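Local coordinates for extracellular solute-binding protein, family 1 (Bifidobacterium longum subsp. infantis ATCC 15697, PDB 3OMB) that probably captures a solute, perhaps a carbohydrate, outside the cell membrane and hands it to an ABC importer, and also binds a magnesium ion, at residues A[47-52]-A[419-424]; A[130-135]-A[150-155]; A[136-141]-A[347-352]; A[470-475]-A[527-532]. One frame throughout, in Å; residues are numbered along the deposited sequence.

Contact 1 (A[47-52]-A[419-424])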
# COMPACT_ATOMS: atom_id res chain seq x y z
N LYS A 47 -14.09 -3.19 -9.63
CA LYS A 47 -13.67 -3.99 -8.49
C LYS A 47 -14.21 -3.34 -7.21
O LYS A 47 -14.19 -2.12 -7.08
CB LYS A 47 -12.15 -4.04 -8.44
CG LYS A 47 -11.60 -5.07 -7.46
CD LYS A 47 -10.12 -4.86 -7.23
CE LYS A 47 -9.30 -5.74 -8.13
NZ LYS A 47 -7.88 -5.27 -8.15
N LYS A 48 -14.69 -4.18 -6.29
CA LYS A 48 -15.33 -3.77 -5.04
C LYS A 48 -14.68 -4.44 -3.82
O LYS A 48 -14.08 -5.51 -3.94
CB LYS A 48 -16.81 -4.16 -5.05
CG LYS A 48 -17.60 -3.78 -6.30
CD LYS A 48 -17.94 -2.29 -6.36
CE LYS A 48 -18.89 -1.85 -5.23
NZ LYS A 48 -20.18 -2.59 -5.19
N ASN A 49 -14.82 -3.82 -2.65
CA ASN A 49 -14.56 -4.52 -1.39
C ASN A 49 -15.88 -5.19 -0.99
O ASN A 49 -16.96 -4.65 -1.30
CB ASN A 49 -14.10 -3.54 -0.29
CG ASN A 49 -12.70 -2.97 -0.53
OD1 ASN A 49 -11.80 -3.66 -1.01
ND2 ASN A 49 -12.50 -1.69 -0.16
N ALA A 50 -15.83 -6.33 -0.32
CA ALA A 50 -17.07 -6.99 0.15
C ALA A 50 -17.96 -6.13 1.07
O ALA A 50 -19.15 -6.35 1.16
CB ALA A 50 -16.77 -8.35 0.83
N ASN A 51 -17.38 -5.15 1.76
CA ASN A 51 -18.20 -4.33 2.67
C ASN A 51 -18.96 -3.18 1.99
O ASN A 51 -19.64 -2.40 2.65
CB ASN A 51 -17.35 -3.83 3.85
CG ASN A 51 -16.30 -2.83 3.44
OD1 ASN A 51 -16.13 -2.51 2.26
ND2 ASN A 51 -15.57 -2.33 4.42
N GLN A 52 -18.87 -3.11 0.67
CA GLN A 52 -19.50 -2.05 -0.08
C GLN A 52 -20.91 -2.37 -0.57
O GLN A 52 -21.24 -3.49 -0.96
CB GLN A 52 -18.61 -1.60 -1.24
CG GLN A 52 -17.36 -0.89 -0.76
CD GLN A 52 -16.27 -0.83 -1.81
OE1 GLN A 52 -16.45 -1.28 -2.94
NE2 GLN A 52 -15.14 -0.25 -1.44
N SER A 419 -14.23 3.81 -1.79
CA SER A 419 -13.18 3.99 -0.78
C SER A 419 -11.81 3.96 -1.47
O SER A 419 -11.62 4.67 -2.48
CB SER A 419 -13.31 2.92 0.33
OG SER A 419 -12.47 3.25 1.44
N GLU A 420 -10.88 3.16 -0.97
CA GLU A 420 -9.55 3.14 -1.57
C GLU A 420 -9.52 2.61 -3.03
O GLU A 420 -8.50 2.74 -3.71
CB GLU A 420 -8.51 2.42 -0.68
CG GLU A 420 -8.47 0.88 -0.85
CD GLU A 420 -9.54 0.14 -0.05
OE1 GLU A 420 -10.28 0.79 0.70
OE2 GLU A 420 -9.63 -1.11 -0.17
N LEU A 421 -10.62 2.01 -3.49
CA LEU A 421 -10.74 1.53 -4.88
C LEU A 421 -11.33 2.58 -5.82
O LEU A 421 -11.82 2.25 -6.90
CB LEU A 421 -11.56 0.24 -4.95
CG LEU A 421 -10.88 -0.99 -4.34
CD1 LEU A 421 -11.91 -2.04 -4.00
CD2 LEU A 421 -9.79 -1.56 -5.28
N LEU A 422 -11.28 3.85 -5.41
CA LEU A 422 -11.80 4.90 -6.26
C LEU A 422 -10.90 4.99 -7.50
O LEU A 422 -9.70 4.67 -7.46
CB LEU A 422 -11.82 6.24 -5.52
CG LEU A 422 -10.54 7.09 -5.63
CD1 LEU A 422 -10.83 8.55 -5.29
CD2 LEU A 422 -9.46 6.55 -4.75
N VAL A 423 -11.50 5.39 -8.60
CA VAL A 423 -10.74 5.62 -9.80
C VAL A 423 -11.08 7.06 -10.17
O VAL A 423 -12.18 7.36 -10.64
CB VAL A 423 -11.15 4.59 -10.86
CG1 VAL A 423 -10.45 4.84 -12.15
CG2 VAL A 423 -10.80 3.19 -10.37
N GLY A 424 -10.15 7.96 -9.93
CA GLY A 424 -10.41 9.39 -9.96
C GLY A 424 -9.28 9.99 -9.16
O GLY A 424 -8.27 9.32 -8.95
O HOH W 1 -12.76 -0.01 -8.40

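Contact 2 (A[130-135]-A[150-155])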
# COMPACT_ATOMS: atom_id res chain seq x y z
N ALA A 130 -5.61 17.62 -15.68
CA ALA A 130 -5.50 18.40 -14.43
C ALA A 130 -4.80 17.60 -13.33
O ALA A 130 -3.99 18.14 -12.58
CB ALA A 130 -6.88 18.84 -13.97
N PHE A 131 -5.11 16.31 -13.26
CA PHE A 131 -4.55 15.38 -12.30
C PHE A 131 -3.05 15.29 -12.57
O PHE A 131 -2.24 15.47 -11.65
CB PHE A 131 -5.30 14.04 -12.42
CG PHE A 131 -4.75 12.90 -11.57
CD1 PHE A 131 -4.19 13.12 -10.29
CD2 PHE A 131 -4.85 11.59 -12.02
CE1 PHE A 131 -3.71 12.06 -9.52
CE2 PHE A 131 -4.38 10.51 -11.25
CZ PHE A 131 -3.80 10.75 -10.00
N PHE A 132 -2.68 15.05 -13.84
CA PHE A 132 -1.28 14.94 -14.23
C PHE A 132 -0.51 16.23 -13.94
O PHE A 132 0.66 16.19 -13.59
CB PHE A 132 -1.11 14.59 -15.71
CG PHE A 132 -1.56 13.18 -16.09
CD1 PHE A 132 -1.95 12.24 -15.11
CD2 PHE A 132 -1.55 12.79 -17.43
CE1 PHE A 132 -2.34 10.94 -15.49
CE2 PHE A 132 -1.95 11.49 -17.81
CZ PHE A 132 -2.33 10.57 -16.84
N LYS A 133 -1.16 17.39 -14.07
CA LYS A 133 -0.46 18.64 -13.87
C LYS A 133 -0.11 18.85 -12.40
O LYS A 133 1.02 19.22 -12.07
CB LYS A 133 -1.26 19.82 -14.42
CG LYS A 133 -0.55 21.16 -14.27
CD LYS A 133 -1.43 22.30 -14.72
CE LYS A 133 -0.98 23.60 -14.08
NZ LYS A 133 -1.55 24.76 -14.83
N GLN A 134 -1.07 18.60 -11.51
CA GLN A 134 -0.85 18.74 -10.07
C GLN A 134 -0.00 17.61 -9.43
O GLN A 134 0.70 17.84 -8.44
CB GLN A 134 -2.20 18.86 -9.36
CG GLN A 134 -2.08 19.45 -7.97
CD GLN A 134 -3.43 19.57 -7.32
OE1 GLN A 134 -3.85 18.67 -6.61
NE2 GLN A 134 -4.12 20.67 -7.59
N LYS A 135 -0.08 16.40 -9.98
CA LYS A 135 0.59 15.24 -9.43
C LYS A 135 1.44 14.60 -10.53
O LYS A 135 1.03 13.61 -11.16
CB LYS A 135 -0.42 14.20 -8.93
CG LYS A 135 -1.59 14.73 -8.10
CD LYS A 135 -1.17 15.04 -6.71
CE LYS A 135 -2.31 15.64 -5.89
NZ LYS A 135 -1.87 15.70 -4.46
N TYR A 150 -2.14 3.34 -21.05
CA TYR A 150 -3.11 2.26 -21.13
C TYR A 150 -3.93 2.15 -19.85
O TYR A 150 -5.06 1.65 -19.88
CB TYR A 150 -2.41 0.95 -21.43
CG TYR A 150 -2.01 0.81 -22.88
CD1 TYR A 150 -2.96 0.98 -23.89
CD2 TYR A 150 -0.70 0.49 -23.24
CE1 TYR A 150 -2.62 0.84 -25.22
CE2 TYR A 150 -0.35 0.34 -24.58
CZ TYR A 150 -1.32 0.52 -25.55
OH TYR A 150 -1.00 0.40 -26.88
N ALA A 151 -3.38 2.64 -18.75
CA ALA A 151 -4.03 2.50 -17.45
C ALA A 151 -3.72 3.73 -16.64
O ALA A 151 -2.58 3.95 -16.28
CB ALA A 151 -3.51 1.22 -16.72
N ILE A 152 -4.74 4.51 -16.35
CA ILE A 152 -4.55 5.76 -15.60
C ILE A 152 -4.58 5.48 -14.10
O ILE A 152 -5.41 4.69 -13.61
CB ILE A 152 -5.60 6.80 -16.00
CG1 ILE A 152 -5.66 6.86 -17.54
CG2 ILE A 152 -5.30 8.17 -15.37
CD1 ILE A 152 -6.37 8.06 -18.15
N ALA A 153 -3.66 6.12 -13.39
CA ALA A 153 -3.59 6.01 -11.94
C ALA A 153 -4.74 6.74 -11.27
O ALA A 153 -5.51 7.47 -11.91
CB ALA A 153 -2.23 6.56 -11.43
N ASP A 154 -4.86 6.55 -9.97
CA ASP A 154 -5.82 7.31 -9.17
C ASP A 154 -5.15 7.86 -7.91
O ASP A 154 -4.05 7.45 -7.54
CB ASP A 154 -7.01 6.42 -8.84
CG ASP A 154 -6.58 5.03 -8.40
OD1 ASP A 154 -6.08 4.91 -7.26
OD2 ASP A 154 -6.74 4.08 -9.21
N GLY A 155 -5.81 8.79 -7.25
CA GLY A 155 -5.26 9.39 -6.03
C GLY A 155 -6.33 9.62 -4.98
O GLY A 155 -7.44 9.99 -5.31

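Contact 3 (A[136-141]-A[347-352])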
# COMPACT_ATOMS: atom_id res chain seq x y z
N PRO A 136 2.65 15.15 -10.76
CA PRO A 136 3.43 14.60 -11.88
C PRO A 136 3.83 13.15 -11.68
O PRO A 136 4.17 12.47 -12.66
CB PRO A 136 4.66 15.51 -11.95
CG PRO A 136 4.47 16.57 -10.92
CD PRO A 136 3.41 16.12 -9.97
N ASP A 137 3.80 12.65 -10.44
CA ASP A 137 4.10 11.22 -10.26
C ASP A 137 2.99 10.29 -10.79
O ASP A 137 3.26 9.14 -11.16
CB ASP A 137 4.48 10.88 -8.81
CG ASP A 137 5.93 11.31 -8.45
OD1 ASP A 137 6.64 11.98 -9.26
OD2 ASP A 137 6.37 10.97 -7.32
N ALA A 138 1.75 10.80 -10.83
CA ALA A 138 0.61 10.09 -11.42
C ALA A 138 0.71 10.02 -12.93
O ALA A 138 0.31 9.04 -13.52
CB ALA A 138 -0.70 10.73 -11.04
N LYS A 139 1.19 11.10 -13.54
CA LYS A 139 1.50 11.09 -14.98
C LYS A 139 2.52 10.00 -15.30
O LYS A 139 2.36 9.24 -16.27
CB LYS A 139 2.04 12.44 -15.42
CG LYS A 139 2.31 12.50 -16.91
CD LYS A 139 2.04 13.90 -17.41
CE LYS A 139 3.29 14.64 -17.75
NZ LYS A 139 2.89 15.73 -18.71
N LYS A 140 3.55 9.91 -14.47
CA LYS A 140 4.62 8.98 -14.70
C LYS A 140 4.16 7.55 -14.49
O LYS A 140 4.48 6.67 -15.29
CB LYS A 140 5.83 9.32 -13.84
CG LYS A 140 6.64 10.51 -14.33
CD LYS A 140 7.89 10.63 -13.48
CE LYS A 140 8.21 12.04 -13.04
NZ LYS A 140 8.71 12.78 -14.21
N MSE A 141 3.38 7.32 -13.43
CA MSE A 141 2.68 6.05 -13.21
C MSE A 141 1.80 5.64 -14.40
O MSE A 141 1.71 4.46 -14.75
CB MSE A 141 1.78 6.14 -12.00
CG MSE A 141 2.40 5.73 -10.73
SE MSE A 141 0.96 5.67 -9.38
CE MSE A 141 2.14 5.71 -7.84
N SER A 347 0.79 6.79 0.40
CA SER A 347 -0.51 6.11 0.38
C SER A 347 -1.52 6.78 -0.58
O SER A 347 -2.66 6.36 -0.65
CB SER A 347 -1.09 6.06 1.79
OG SER A 347 -0.15 5.53 2.71
N GLU A 348 -1.08 7.80 -1.32
CA GLU A 348 -2.00 8.63 -2.09
C GLU A 348 -2.32 8.05 -3.46
O GLU A 348 -3.50 7.81 -3.78
CB GLU A 348 -1.42 10.04 -2.27
CG GLU A 348 -2.38 10.95 -3.07
CD GLU A 348 -1.87 12.38 -3.21
OE1 GLU A 348 -2.62 13.23 -3.77
OE2 GLU A 348 -0.73 12.65 -2.75
N LEU A 349 -1.27 7.84 -4.26
CA LEU A 349 -1.39 7.38 -5.63
C LEU A 349 -1.31 5.88 -5.77
O LEU A 349 -0.63 5.20 -5.02
CB LEU A 349 -0.31 8.01 -6.51
CG LEU A 349 -0.27 9.54 -6.51
CD1 LEU A 349 0.96 10.02 -7.26
CD2 LEU A 349 -1.57 10.17 -7.07
N SER A 350 -2.02 5.37 -6.77
CA SER A 350 -2.15 3.95 -6.97
C SER A 350 -2.25 3.69 -8.48
O SER A 350 -3.04 4.35 -9.15
CB SER A 350 -3.38 3.44 -6.22
OG SER A 350 -3.78 2.17 -6.68
N PRO A 351 -1.41 2.78 -9.01
CA PRO A 351 -1.39 2.66 -10.47
C PRO A 351 -2.58 1.86 -10.95
O PRO A 351 -3.28 1.24 -10.15
CB PRO A 351 -0.09 1.89 -10.75
CG PRO A 351 0.61 1.71 -9.43
CD PRO A 351 -0.40 1.92 -8.35
N ALA A 352 -2.83 1.93 -12.26
CA ALA A 352 -3.78 1.03 -12.93
C ALA A 352 -5.24 1.11 -12.46
O ALA A 352 -5.87 0.09 -12.18
CB ALA A 352 -3.26 -0.43 -12.88

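Contact 4 (A[470-475]-A[527-532])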
# COMPACT_ATOMS: atom_id res chain seq x y z
N ASN A 470 4.68 -1.30 -15.56
CA ASN A 470 5.22 -0.29 -16.48
C ASN A 470 6.47 -0.74 -17.29
O ASN A 470 7.27 0.10 -17.72
CB ASN A 470 5.57 0.98 -15.69
CG ASN A 470 4.88 2.23 -16.26
OD1 ASN A 470 4.22 2.16 -17.30
ND2 ASN A 470 5.05 3.37 -15.59
N MSE A 471 6.62 -2.05 -17.46
CA MSE A 471 7.75 -2.67 -18.17
C MSE A 471 7.26 -3.38 -19.42
O MSE A 471 6.06 -3.63 -19.54
CB MSE A 471 8.33 -3.78 -17.31
CG MSE A 471 9.06 -3.34 -16.13
SE MSE A 471 9.74 -4.87 -15.18
CE MSE A 471 10.51 -3.75 -13.81
N ASP A 472 8.18 -3.75 -20.32
CA ASP A 472 7.91 -4.75 -21.37
C ASP A 472 7.35 -6.05 -20.74
O ASP A 472 7.81 -6.44 -19.66
CB ASP A 472 9.21 -5.13 -22.11
CG ASP A 472 9.84 -3.97 -22.89
OD1 ASP A 472 9.16 -2.96 -23.21
OD2 ASP A 472 11.05 -4.10 -23.22
N PRO A 473 6.41 -6.73 -21.41
CA PRO A 473 5.97 -8.04 -20.92
C PRO A 473 7.08 -9.08 -20.80
O PRO A 473 7.03 -9.94 -19.92
CB PRO A 473 4.92 -8.50 -21.94
CG PRO A 473 4.82 -7.44 -22.96
CD PRO A 473 5.50 -6.21 -22.46
N SER A 474 8.08 -9.02 -21.67
CA SER A 474 9.17 -9.99 -21.57
C SER A 474 10.01 -9.76 -20.32
O SER A 474 10.55 -10.71 -19.75
CB SER A 474 10.06 -9.98 -22.81
OG SER A 474 10.59 -8.67 -22.99
N ASP A 475 10.14 -8.51 -19.88
CA ASP A 475 10.89 -8.22 -18.67
C ASP A 475 10.10 -8.60 -17.42
O ASP A 475 10.65 -9.18 -16.50
CB ASP A 475 11.37 -6.76 -18.64
CG ASP A 475 12.70 -6.57 -19.37
OD1 ASP A 475 13.33 -7.58 -19.77
OD2 ASP A 475 13.13 -5.40 -19.52
N GLN A 527 17.37 -2.13 -12.31
CA GLN A 527 18.27 -1.00 -12.60
C GLN A 527 17.95 -0.35 -13.94
O GLN A 527 17.98 0.89 -14.07
CB GLN A 527 19.75 -1.41 -12.59
CG GLN A 527 20.77 -0.22 -12.82
CD GLN A 527 20.98 0.65 -11.55
OE1 GLN A 527 21.45 0.15 -10.53
NE2 GLN A 527 20.63 1.94 -11.63
N LYS A 528 17.65 -1.17 -14.95
CA LYS A 528 17.42 -0.67 -16.29
C LYS A 528 16.14 0.15 -16.30
O LYS A 528 16.13 1.25 -16.84
CB LYS A 528 17.32 -1.81 -17.30
CG LYS A 528 16.88 -1.34 -18.71
CD LYS A 528 16.76 -2.46 -19.71
CE LYS A 528 15.55 -3.36 -19.44
NZ LYS A 528 15.37 -4.39 -20.54
N TRP A 529 15.07 -0.39 -15.72
CA TRP A 529 13.81 0.36 -15.69
C TRP A 529 13.88 1.61 -14.81
O TRP A 529 13.33 2.66 -15.18
CB TRP A 529 12.64 -0.56 -15.34
CG TRP A 529 12.40 -1.47 -16.49
CD1 TRP A 529 12.79 -2.79 -16.60
CD2 TRP A 529 11.81 -1.12 -17.74
NE1 TRP A 529 12.44 -3.28 -17.83
CE2 TRP A 529 11.85 -2.28 -18.56
CE3 TRP A 529 11.23 0.05 -18.25
CZ2 TRP A 529 11.32 -2.31 -19.85
CZ3 TRP A 529 10.72 0.03 -19.55
CH2 TRP A 529 10.77 -1.14 -20.34
N TYR A 530 14.56 1.49 -13.66
CA TYR A 530 14.83 2.63 -12.80
C TYR A 530 15.51 3.78 -13.59
O TYR A 530 15.02 4.90 -13.58
CB TYR A 530 15.63 2.18 -11.57
CG TYR A 530 16.22 3.27 -10.72
CD1 TYR A 530 17.53 3.69 -10.90
CD2 TYR A 530 15.48 3.89 -9.72
CE1 TYR A 530 18.08 4.70 -10.12
CE2 TYR A 530 16.02 4.89 -8.92
CZ TYR A 530 17.31 5.29 -9.13
OH TYR A 530 17.87 6.28 -8.36
N ASP A 531 16.59 3.46 -14.31
CA ASP A 531 17.30 4.42 -15.15
C ASP A 531 16.44 4.96 -16.27
O ASP A 531 16.48 6.15 -16.54
CB ASP A 531 18.54 3.78 -15.78
CG ASP A 531 19.60 3.39 -14.74
OD1 ASP A 531 19.50 3.80 -13.55
OD2 ASP A 531 20.54 2.68 -15.13
N THR A 532 15.64 4.11 -16.90
CA THR A 532 14.77 4.56 -17.99
C THR A 532 13.80 5.65 -17.51
O THR A 532 13.59 6.66 -18.19
CB THR A 532 13.97 3.37 -18.58
OG1 THR A 532 14.87 2.53 -19.33
CG2 THR A 532 12.75 3.83 -19.46

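Contact 1 (A[47-52]-A[419-424])
Leu421 fills the tight part of this contact, pushing its isobutyl group against the end of strand 41-48 and the turn that follows it. Its CD1 lies 3.4 Å from Asn49 OD1 and 3.7 Å from Lys48 C. CD2, the other branch, meets the aliphatic part of Lys47, with 3.8 Å to Lys47 CD, the two side chains crossing at about a right angle. Lys47 turns at chi3 (-96°), just beyond CD, and its flank is covered by Arg79 and Trp82 of helix 79-92. Strand 41-48 is an inner strand of the mixed sheet in one lobe, in the order 71-78, 41-48, 98-100, 352-356; this 2-1-3 order with a late antiparallel strand is that of type II periplasmic binding proteins. The chain leaves the strand through a type I turn, Asn49 to Gln52, where Gln52 OE1 accepts from Asn49 N at 3.0 Å from above its carbonyl plane. The more open side belongs to polar groups. Asn49 ND2 donates to Glu420 OE2 at 2.9 Å, moderately bent at 157°; the oxygen lies near the amide plane, but the donor stands 38° out of the carboxylate plane. Arg79 grips both partners from outside, forming a salt bridge to Glu420 OE2 and a hydrogen bond to Asn49 OD1, which probably favours an ionised Glu420. Between the backbones a water replaces direct contact: it donates to Lys47 O and to Leu421 O, at 2.9 Å each.

Contact 2 (A[130-135]-A[150-155])
Phe131 and Phe132 reach toward Ile152, Ala153 and Gly155 from helix segment 130-134, whose axis comes within 10.4 Å of that of strand 152-155 with their directions 69° apart. Consecutive on the helix, the two rings serve different parts of the strand. Phe131, with CG anti to its backbone N (chi1 175°), turns its CE2 edge to Ala153 O. CE2 lies 3.3 Å from that oxygen, which is close to the ring plane, and CZ comes to 3.8 Å from Asp154 C and 3.9 Å from Gly155 N. The ring thus meets peptide groups, and Gly155 offers no side chain to hold it off. Phe132, next on the helix, meets the preceding strand residue, Ile152: its CE1 and CZ atoms touch Ile152 CG2, each at 4.1 Å, the two side chains crossing at about a right angle. Around them, Trp425 stacks on Phe131, while Ser142 of helix 136-142 touches both Phe132 and Ile152. All the touching residues are buried, and the contact joins helix 126-134 to the two-stranded antiparallel sheet of 152-155 and 349-350. Ala153 O also accepts a hydrogen bond from Tyr374 OH, so this buried carbonyl does not depend on the ring for a polar partner. The C-H edge of Phe131, weakly positive, is electrostatically suited to lie beside that oxygen, whereas the Phe132 to Ile152 half rests on dispersion and exclusion of water.

Contact 3 (A[136-141]-A[347-352])
Met141, a selenomethionine, reaches Leu349 and Pro351 because its chain runs extended beyond CG: chi2 of -172° places SE far out from the helix, and chi3 of -162° carries CE on in the same sense. In Leu349, chi1 of -56° sets CG anti to the carbonyl carbon. The two side chains cross obliquely. Met141 CE presses on Leu349 CB at 3.6 Å, while SE, one atom back, sits over the bend of the chain where strand 349-350 gives way to Pro351. There SE is 3.8 Å from Pro351 N, 3.9 Å from Ser350 C and 4.0 Å from Pro351 CG, touching both the Ser350-Pro351 peptide link and the proline ring. One helical turn earlier, the Leu349 methyl groups divide their work. CD1 lies against the helix backbone, 3.7 Å from Ala138 N, and beside Asp137 CB at 3.9 Å; CD2 meets the methyl group of Ala138, with 4.1 Å to CB. The contact is van der Waals throughout, between aliphatic groups and backbone as well as between side chains. Helix 136-142 thereby lies against the short strand 349-350, which pairs antiparallel with 152-155. Phe131 of helix 126-134 touches both Ala138 and Leu349, Ala153 touches Met141, and after the corner at Pro351 the chain enters strand 352-356 of the four-stranded sheet.

Contact 4 (A[470-475]-A[527-532])
Met471, a selenomethionine, lays its side chain over one face of the Trp529 indole, and its atoms run along the pyrrole part of the ring. CB starts near the CE2-NE1 bond, 4.0 Å from Trp529 CE2. CG stands over the five-membered ring, 3.6 Å from its centroid and only 2° off the normal, a CH-pi contact. SE follows at 4.3 Å from the same centroid but 29° off the normal, a Met-aromatic contact at an oblique approach. CE ends the run at 3.7 Å from Trp529 CD1. The extended chain beyond CG (chi2 -180°) lets the group follow the ring.

The polar edge of the indole is fixed separately. Trp529 NE1 donates to Asp475 OD2 at 2.8 Å; the oxygen lies close to the ring plane and is met on its anti side, with the donor tilted from the carboxylate plane. Lys528 NZ takes the syn lone pair of the same OD2 at 2.7 Å, in a salt bridge where the side chains meet tip to tip. The two donors probably favour an ionised Asp475, and the NE1 bond helps fix the rotation of the indole. On the benzene side, Asp472 N comes to 3.5 Å from Trp529 CZ2, and the Asp472 carboxylate stands nearly perpendicular to the ring. Tyr533 OH bonds to Asn470 O, while Ser145 touches Trp529. The arrangement combines a CH-pi and Met-aromatic contact on the indole face with a tryptophan N-H bonded to a carboxylate, joining the start of helix 473-486 to the C-terminal helix 519-534.

Contacts 2 and 3 are neighbours, their centres about 6 Å apart: helices 126-134 and 136-142 follow one another and both pack on the two-stranded sheet of 152-155 and 349-350, with their segments alternating along the chain. Contact 1, about 18 Å from contact 2 between centres, meets it where Gly424 O approaches Gly155 N at 3.0 Å; its segments embrace both in sequence. Contact 4 opens last, its centre about 17 Å from that of contact 3 and touching it through Asn470 ND2 near Lys140 O. Contacts 2 and 3 thus share one side of the chain's centre, whereas contacts 1 and 4 lie about 29 Å apart between centres; all four are away from the magnesium site.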